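Local coordinates for nisin immunity protein (PDB 5XHB), which helps protect the nisin-producing bacterium Lactococcus lactis against nisin supplied from outside the cell, as a membrane lipoprotein, at residues 152-166 and 189-203. Numbering follows the deposited sequence.
Sequences GEYQDVLAEVRVFDS and QSRTEWDYGEIHSIR
Two long antiparallel strands, 152-165 and 191-202, pair at the margin of the antiparallel sheet in the Spa1 C-terminal domain; 152-165 is outermost, and 210-215 flanks 191-202 on its other side. Two bulges interrupt the register. In the classic bulge Gln155 and Asp156 both face Ile199, whose O takes a bond from Gln155 N (2.8 Å) and a weak one from Asp156 N. In the G1 bulge Ala159, with positive phi and psi, and Glu160 face Tyr196, and a water donates to Glu160 O and Tyr196 O.

Phe164, Thr192, Trp194 and Tyr196 share one face of the sheet. CG of Phe164 sits between its backbone N and carbonyl carbon (chi1 53°), a turn that carries the ring across to the partner strand. There its CE2-CZ edge meets the face of the Trp194 five-membered ring in a T-shaped stack, CE2 lying 3.7 Å from Trp194 CG with the planes at 89°. Thr192 CB makes a CH-pi contact over the Phe164 ring. CB and CG of Arg162 pack against CE1 and OH of Tyr196, CG 3.5 Å from CE1; the Tyr196 hydroxyl bonds Ser129 O. Farther along, Leu158 CD1 touches Ile199 CD1 and Tyr196 CB.

On the opposite face, His200 is held at both nitrogens, which fixes its ring rotation: ND1 donates to Gly152 O (2.8 Å) and NE2 to Glu198 OE1 (2.7 Å), each acceptor near the ring plane. Tyr154 CA covers a face of the imidazole, while the Tyr154 ring turns its edge to it.

At the end toward Ser166, Gln189 NE2 reaches the anti side of Asp165 OD2, and Ser166 OG hydrogen-bonds both Ser190 OG (2.9 Å) and Thr192 OG1 (2.6 Å).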
loop_
_atom_site.group_PDB
_atom_site.type_symbol
_atom_site.label_atom_id
_atom_site.label_comp_id
_atom_site.label_asym_id
_atom_site.label_seq_id
_atom_site.Cartn_x
_atom_site.Cartn_y
_atom_site.Cartn_z
ATOM N N GLY A 152 -10.087 -4.475 -8.037
ATOM C CA GLY A 152 -10.608 -3.442 -7.173
ATOM C C GLY A 152 -10.288 -2.032 -7.632
ATOM O O GLY A 152 -10.314 -1.725 -8.814
ATOM N N GLU A 153 -9.943 -1.192 -6.667
ATOM C CA GLU A 153 -9.817 0.253 -6.850
ATOM C C GLU A 153 -8.746 0.668 -7.876
ATOM O O GLU A 153 -7.608 0.216 -7.820
ATOM C CB GLU A 153 -9.522 0.886 -5.478
ATOM C CG GLU A 153 -9.104 2.343 -5.463
ATOM C CD GLU A 153 -10.206 3.297 -5.850
ATOM O OE1 GLU A 153 -11.370 2.872 -5.944
ATOM O OE2 GLU A 153 -9.900 4.498 -6.072
ATOM N N TYR A 154 -9.132 1.534 -8.810
ATOM C CA TYR A 154 -8.174 2.182 -9.722
ATOM C C TYR A 154 -7.094 2.940 -8.960
ATOM O O TYR A 154 -7.404 3.776 -8.119
ATOM C CB TYR A 154 -8.917 3.147 -10.639
ATOM C CG TYR A 154 -8.014 3.976 -11.527
ATOM C CD1 TYR A 154 -7.477 3.444 -12.690
ATOM C CD2 TYR A 154 -7.696 5.285 -11.195
ATOM C CE1 TYR A 154 -6.653 4.212 -13.519
ATOM C CE2 TYR A 154 -6.866 6.056 -12.010
ATOM C CZ TYR A 154 -6.354 5.510 -13.172
ATOM O OH TYR A 154 -5.536 6.272 -13.986
ATOM N N GLN A 155 -5.829 2.669 -9.257
ATOM C CA GLN A 155 -4.745 3.375 -8.578
ATOM C C GLN A 155 -3.991 4.346 -9.485
ATOM O O GLN A 155 -3.673 5.459 -9.065
ATOM C CB GLN A 155 -3.746 2.386 -7.977
ATOM C CG GLN A 155 -4.351 1.490 -6.889
ATOM C CD GLN A 155 -4.776 2.270 -5.655
ATOM O OE1 GLN A 155 -4.253 3.350 -5.377
ATOM N NE2 GLN A 155 -5.709 1.714 -4.901
ATOM N N ASP A 156 -3.699 3.932 -10.713
ATOM C CA ASP A 156 -2.922 4.777 -11.623
ATOM C C ASP A 156 -2.989 4.186 -13.012
ATOM O O ASP A 156 -3.524 3.095 -13.212
ATOM C CB ASP A 156 -1.459 4.885 -11.157
ATOM C CG ASP A 156 -0.721 6.091 -11.754
ATOM O OD1 ASP A 156 -1.330 6.935 -12.454
ATOM O OD2 ASP A 156 0.495 6.191 -11.500
ATOM N N VAL A 157 -2.458 4.909 -13.985
ATOM C CA VAL A 157 -2.289 4.322 -15.296
ATOM C C VAL A 157 -0.829 4.544 -15.696
ATOM O O VAL A 157 -0.258 5.617 -15.467
ATOM C CB VAL A 157 -3.276 4.913 -16.315
ATOM C CG1 VAL A 157 -3.104 6.413 -16.437
ATOM C CG2 VAL A 157 -3.181 4.192 -17.670
ATOM N N LEU A 158 -0.214 3.496 -16.226
ATOM C CA LEU A 158 1.157 3.575 -16.689
ATOM C C LEU A 158 1.180 4.153 -18.107
ATOM O O LEU A 158 1.858 5.157 -18.359
ATOM C CB LEU A 158 1.818 2.193 -16.640
ATOM C CG LEU A 158 2.087 1.678 -15.215
ATOM C CD1 LEU A 158 2.496 0.199 -15.196
ATOM C CD2 LEU A 158 3.174 2.517 -14.568
ATOM N N ALA A 159 0.418 3.534 -19.011
ATOM C CA ALA A 159 0.409 3.910 -20.423
ATOM C C ALA A 159 1.843 3.969 -20.965
ATOM O O ALA A 159 2.304 4.995 -21.471
ATOM C CB ALA A 159 -0.322 5.246 -20.630
ATOM N N GLU A 160 2.535 2.847 -20.827
ATOM C CA GLU A 160 3.934 2.731 -21.195
ATOM C C GLU A 160 4.088 1.555 -22.102
ATOM O O GLU A 160 3.201 0.713 -22.195
ATOM C CB GLU A 160 4.840 2.536 -19.968
ATOM C CG GLU A 160 4.995 3.753 -19.100
ATOM C CD GLU A 160 5.983 4.719 -19.686
ATOM O OE1 GLU A 160 6.933 4.248 -20.354
ATOM O OE2 GLU A 160 5.820 5.939 -19.478
ATOM N N VAL A 161 5.236 1.507 -22.764
ATOM C CA VAL A 161 5.597 0.402 -23.621
ATOM C C VAL A 161 6.994 -0.054 -23.239
ATOM O O VAL A 161 7.872 0.778 -22.974
ATOM C CB VAL A 161 5.593 0.799 -25.108
ATOM C CG1 VAL A 161 6.087 -0.363 -25.949
ATOM C CG2 VAL A 161 4.195 1.261 -25.555
ATOM N N ARG A 162 7.203 -1.364 -23.198
ATOM C CA ARG A 162 8.554 -1.910 -23.119
ATOM C C ARG A 162 8.670 -2.998 -24.169
ATOM O O ARG A 162 7.789 -3.836 -24.310
ATOM C CB ARG A 162 8.886 -2.482 -21.724
ATOM C CG ARG A 162 8.902 -1.472 -20.580
ATOM C CD ARG A 162 10.072 -0.485 -20.714
ATOM N NE ARG A 162 10.128 0.462 -19.603
ATOM C CZ ARG A 162 9.433 1.596 -19.549
ATOM N NH1 ARG A 162 8.614 1.929 -20.544
ATOM N NH2 ARG A 162 9.549 2.396 -18.497
ATOM N N VAL A 163 9.775 -2.970 -24.897
ATOM C CA VAL A 163 10.168 -4.055 -25.768
ATOM C C VAL A 163 11.416 -4.630 -25.128
ATOM O O VAL A 163 12.386 -3.900 -24.897
ATOM C CB VAL A 163 10.472 -3.573 -27.197
ATOM C CG1 VAL A 163 11.029 -4.718 -28.041
ATOM C CG2 VAL A 163 9.220 -2.961 -27.834
ATOM N N PHE A 164 11.403 -5.918 -24.819
ATOM C CA PHE A 164 12.478 -6.450 -23.995
ATOM C C PHE A 164 12.871 -7.832 -24.445
ATOM O O PHE A 164 12.121 -8.496 -25.141
ATOM C CB PHE A 164 12.098 -6.459 -22.501
ATOM C CG PHE A 164 10.794 -7.161 -22.190
ATOM C CD1 PHE A 164 10.756 -8.528 -21.975
ATOM C CD2 PHE A 164 9.610 -6.434 -22.091
ATOM C CE1 PHE A 164 9.552 -9.177 -21.669
ATOM C CE2 PHE A 164 8.399 -7.071 -21.801
ATOM C CZ PHE A 164 8.370 -8.440 -21.590
ATOM N N ASP A 165 14.081 -8.234 -24.074
ATOM C CA ASP A 165 14.539 -9.591 -24.324
ATOM C C ASP A 165 13.599 -10.562 -23.646
ATOM O O ASP A 165 13.376 -10.465 -22.446
ATOM C CB ASP A 165 15.964 -9.785 -23.799
ATOM C CG ASP A 165 16.560 -11.107 -24.225
ATOM O OD1 ASP A 165 16.041 -12.157 -23.783
ATOM O OD2 ASP A 165 17.542 -11.091 -25.000
ATOM N N SER A 166 13.059 -11.509 -24.402
ATOM C CA SER A 166 12.040 -12.411 -23.865
ATOM C C SER A 166 12.521 -13.250 -22.688
ATOM O O SER A 166 11.735 -13.614 -21.818
ATOM C CB SER A 166 11.529 -13.336 -24.963
ATOM O OG SER A 166 10.951 -12.589 -26.013
ATOM N N GLN A 189 18.314 -13.103 -30.714
ATOM C CA GLN A 189 17.539 -12.523 -29.616
ATOM C C GLN A 189 16.037 -12.543 -29.902
ATOM O O GLN A 189 15.581 -12.052 -30.935
ATOM C CB GLN A 189 17.978 -11.081 -29.336
ATOM C CG GLN A 189 17.125 -10.388 -28.270
ATOM C CD GLN A 189 17.575 -8.974 -27.956
ATOM O OE1 GLN A 189 17.479 -8.073 -28.796
ATOM N NE2 GLN A 189 18.058 -8.766 -26.731
ATOM N N SER A 190 15.274 -13.117 -28.982
ATOM C CA SER A 190 13.822 -13.031 -29.039
ATOM C C SER A 190 13.365 -11.801 -28.266
ATOM O O SER A 190 13.909 -11.489 -27.207
ATOM C CB SER A 190 13.184 -14.294 -28.476
ATOM O OG SER A 190 11.786 -14.128 -28.304
ATOM N N ARG A 191 12.371 -11.096 -28.803
ATOM C CA ARG A 191 11.864 -9.887 -28.158
ATOM C C ARG A 191 10.370 -9.990 -27.836
ATOM O O ARG A 191 9.608 -10.650 -28.540
ATOM C CB ARG A 191 12.129 -8.665 -29.040
ATOM C CG ARG A 191 13.613 -8.354 -29.263
ATOM C CD ARG A 191 13.791 -7.207 -30.255
ATOM N NE ARG A 191 15.162 -6.704 -30.270
ATOM C CZ ARG A 191 15.575 -5.674 -31.005
ATOM N NH1 ARG A 191 14.724 -5.027 -31.787
ATOM N NH2 ARG A 191 16.843 -5.285 -30.952
ATOM N N THR A 192 9.960 -9.320 -26.767
ATOM C CA THR A 192 8.566 -9.314 -26.346
ATOM C C THR A 192 8.148 -7.872 -26.120
ATOM O O THR A 192 8.900 -7.119 -25.498
ATOM C CB THR A 192 8.375 -10.140 -25.053
ATOM O OG1 THR A 192 8.694 -11.511 -25.321
ATOM C CG2 THR A 192 6.948 -10.044 -24.536
ATOM N N GLU A 193 6.984 -7.477 -26.634
ATOM C CA GLU A 193 6.447 -6.154 -26.319
ATOM C C GLU A 193 5.300 -6.244 -25.319
ATOM O O GLU A 193 4.325 -6.975 -25.527
ATOM C CB GLU A 193 5.952 -5.410 -27.567
ATOM C CG GLU A 193 5.303 -4.061 -27.190
ATOM C CD GLU A 193 4.922 -3.171 -28.378
ATOM O OE1 GLU A 193 5.500 -3.315 -29.472
ATOM O OE2 GLU A 193 4.028 -2.318 -28.208
ATOM N N TRP A 194 5.416 -5.480 -24.234
ATOM C CA TRP A 194 4.310 -5.325 -23.297
ATOM C C TRP A 194 3.825 -3.900 -23.322
ATOM O O TRP A 194 4.625 -2.970 -23.269
ATOM C CB TRP A 194 4.724 -5.684 -21.874
ATOM C CG TRP A 194 4.731 -7.141 -21.578
ATOM C CD1 TRP A 194 4.564 -8.182 -22.461
ATOM C CD2 TRP A 194 4.889 -7.725 -20.287
ATOM N NE1 TRP A 194 4.637 -9.388 -21.779
ATOM C CE2 TRP A 194 4.830 -9.128 -20.444
ATOM C CE3 TRP A 194 5.089 -7.198 -19.009
ATOM C CZ2 TRP A 194 4.953 -10.008 -19.365
ATOM C CZ3 TRP A 194 5.209 -8.074 -17.937
ATOM C CH2 TRP A 194 5.135 -9.465 -18.125
ATOM N N ASP A 195 2.510 -3.738 -23.400
ATOM C CA ASP A 195 1.904 -2.422 -23.335
ATOM C C ASP A 195 1.198 -2.347 -21.989
ATOM O O ASP A 195 0.313 -3.146 -21.718
ATOM C CB ASP A 195 0.938 -2.220 -24.507
ATOM C CG ASP A 195 1.626 -2.439 -25.860
ATOM O OD1 ASP A 195 2.763 -1.953 -26.013
ATOM O OD2 ASP A 195 1.057 -3.113 -26.748
ATOM N N TYR A 196 1.624 -1.417 -21.142
ATOM C CA TYR A 196 1.189 -1.389 -19.741
ATOM C C TYR A 196 0.079 -0.374 -19.553
ATOM O O TYR A 196 0.259 0.818 -19.861
ATOM C CB TYR A 196 2.341 -1.024 -18.807
ATOM C CG TYR A 196 3.589 -1.874 -18.920
ATOM C CD1 TYR A 196 4.395 -1.814 -20.051
ATOM C CD2 TYR A 196 3.997 -2.678 -17.865
ATOM C CE1 TYR A 196 5.565 -2.573 -20.148
ATOM C CE2 TYR A 196 5.167 -3.449 -17.957
ATOM C CZ TYR A 196 5.947 -3.374 -19.104
ATOM O OH TYR A 196 7.101 -4.120 -19.215
ATOM N N GLY A 197 -1.050 -0.829 -19.025
ATOM C CA GLY A 197 -2.196 0.046 -18.851
ATOM C C GLY A 197 -2.410 0.475 -17.407
ATOM O O GLY A 197 -1.506 1.010 -16.763
ATOM N N GLU A 198 -3.616 0.231 -16.899
ATOM C CA GLU A 198 -3.982 0.683 -15.558
ATOM C C GLU A 198 -3.409 -0.219 -14.479
ATOM O O GLU A 198 -3.106 -1.384 -14.729
ATOM C CB GLU A 198 -5.502 0.741 -15.419
ATOM C CG GLU A 198 -6.146 1.707 -16.377
ATOM C CD GLU A 198 -7.649 1.791 -16.206
ATOM O OE1 GLU A 198 -8.246 0.955 -15.484
ATOM O OE2 GLU A 198 -8.238 2.701 -16.813
ATOM N N ILE A 199 -3.291 0.328 -13.274
ATOM C CA ILE A 199 -3.002 -0.474 -12.091
ATOM C C ILE A 199 -4.201 -0.374 -11.151
ATOM O O ILE A 199 -4.736 0.715 -10.933
ATOM C CB ILE A 199 -1.705 -0.016 -11.383
ATOM C CG1 ILE A 199 -0.503 -0.422 -12.246
ATOM C CG2 ILE A 199 -1.582 -0.683 -10.009
ATOM C CD1 ILE A 199 0.762 0.222 -11.867
ATOM N N HIS A 200 -4.658 -1.526 -10.669
ATOM C CA HIS A 200 -5.758 -1.587 -9.713
ATOM C C HIS A 200 -5.346 -2.381 -8.508
ATOM O O HIS A 200 -4.548 -3.314 -8.608
ATOM C CB HIS A 200 -7.000 -2.259 -10.309
ATOM C CG HIS A 200 -7.698 -1.452 -11.354
ATOM N ND1 HIS A 200 -8.949 -0.912 -11.157
ATOM C CD2 HIS A 200 -7.335 -1.111 -12.616
ATOM C CE1 HIS A 200 -9.334 -0.278 -12.253
ATOM N NE2 HIS A 200 -8.372 -0.383 -13.151
ATOM N N SER A 201 -5.930 -2.025 -7.368
ATOM C CA SER A 201 -5.900 -2.892 -6.194
ATOM C C SER A 201 -6.584 -4.216 -6.504
ATOM O O SER A 201 -7.386 -4.305 -7.433
ATOM C CB SER A 201 -6.627 -2.211 -5.022
ATOM O OG SER A 201 -6.095 -0.916 -4.808
ATOM N N ILE A 202 -6.297 -5.232 -5.700
ATOM C CA ILE A 202 -7.036 -6.481 -5.772
ATOM C C ILE A 202 -7.879 -6.566 -4.490
ATOM O O ILE A 202 -7.363 -6.358 -3.397
ATOM C CB ILE A 202 -6.086 -7.671 -5.916
ATOM C CG1 ILE A 202 -5.429 -7.637 -7.301
ATOM C CG2 ILE A 202 -6.804 -8.997 -5.689
ATOM C CD1 ILE A 202 -4.307 -8.610 -7.432
ATOM N N ARG A 203 -9.175 -6.824 -4.631
ATOM C CA ARG A 203 -10.072 -6.800 -3.469
ATOM C C ARG A 203 -9.604 -7.781 -2.406
ATOM O O ARG A 203 -9.252 -8.911 -2.722
ATOM C CB ARG A 203 -11.499 -7.125 -3.889
ATOM C CG ARG A 203 -12.032 -6.194 -4.937
ATOM C CD ARG A 203 -13.504 -6.449 -5.205
ATOM N NE ARG A 203 -13.826 -6.090 -6.581
ATOM C CZ ARG A 203 -15.017 -6.268 -7.142
ATOM N NH1 ARG A 203 -16.017 -6.773 -6.431
ATOM N NH2 ARG A 203 -15.206 -5.941 -8.411
HETATM O O HOH W 1 0.505 1.127 -23.103
HETATM O O HOH W 2 15.835 -13.988 -25.919
#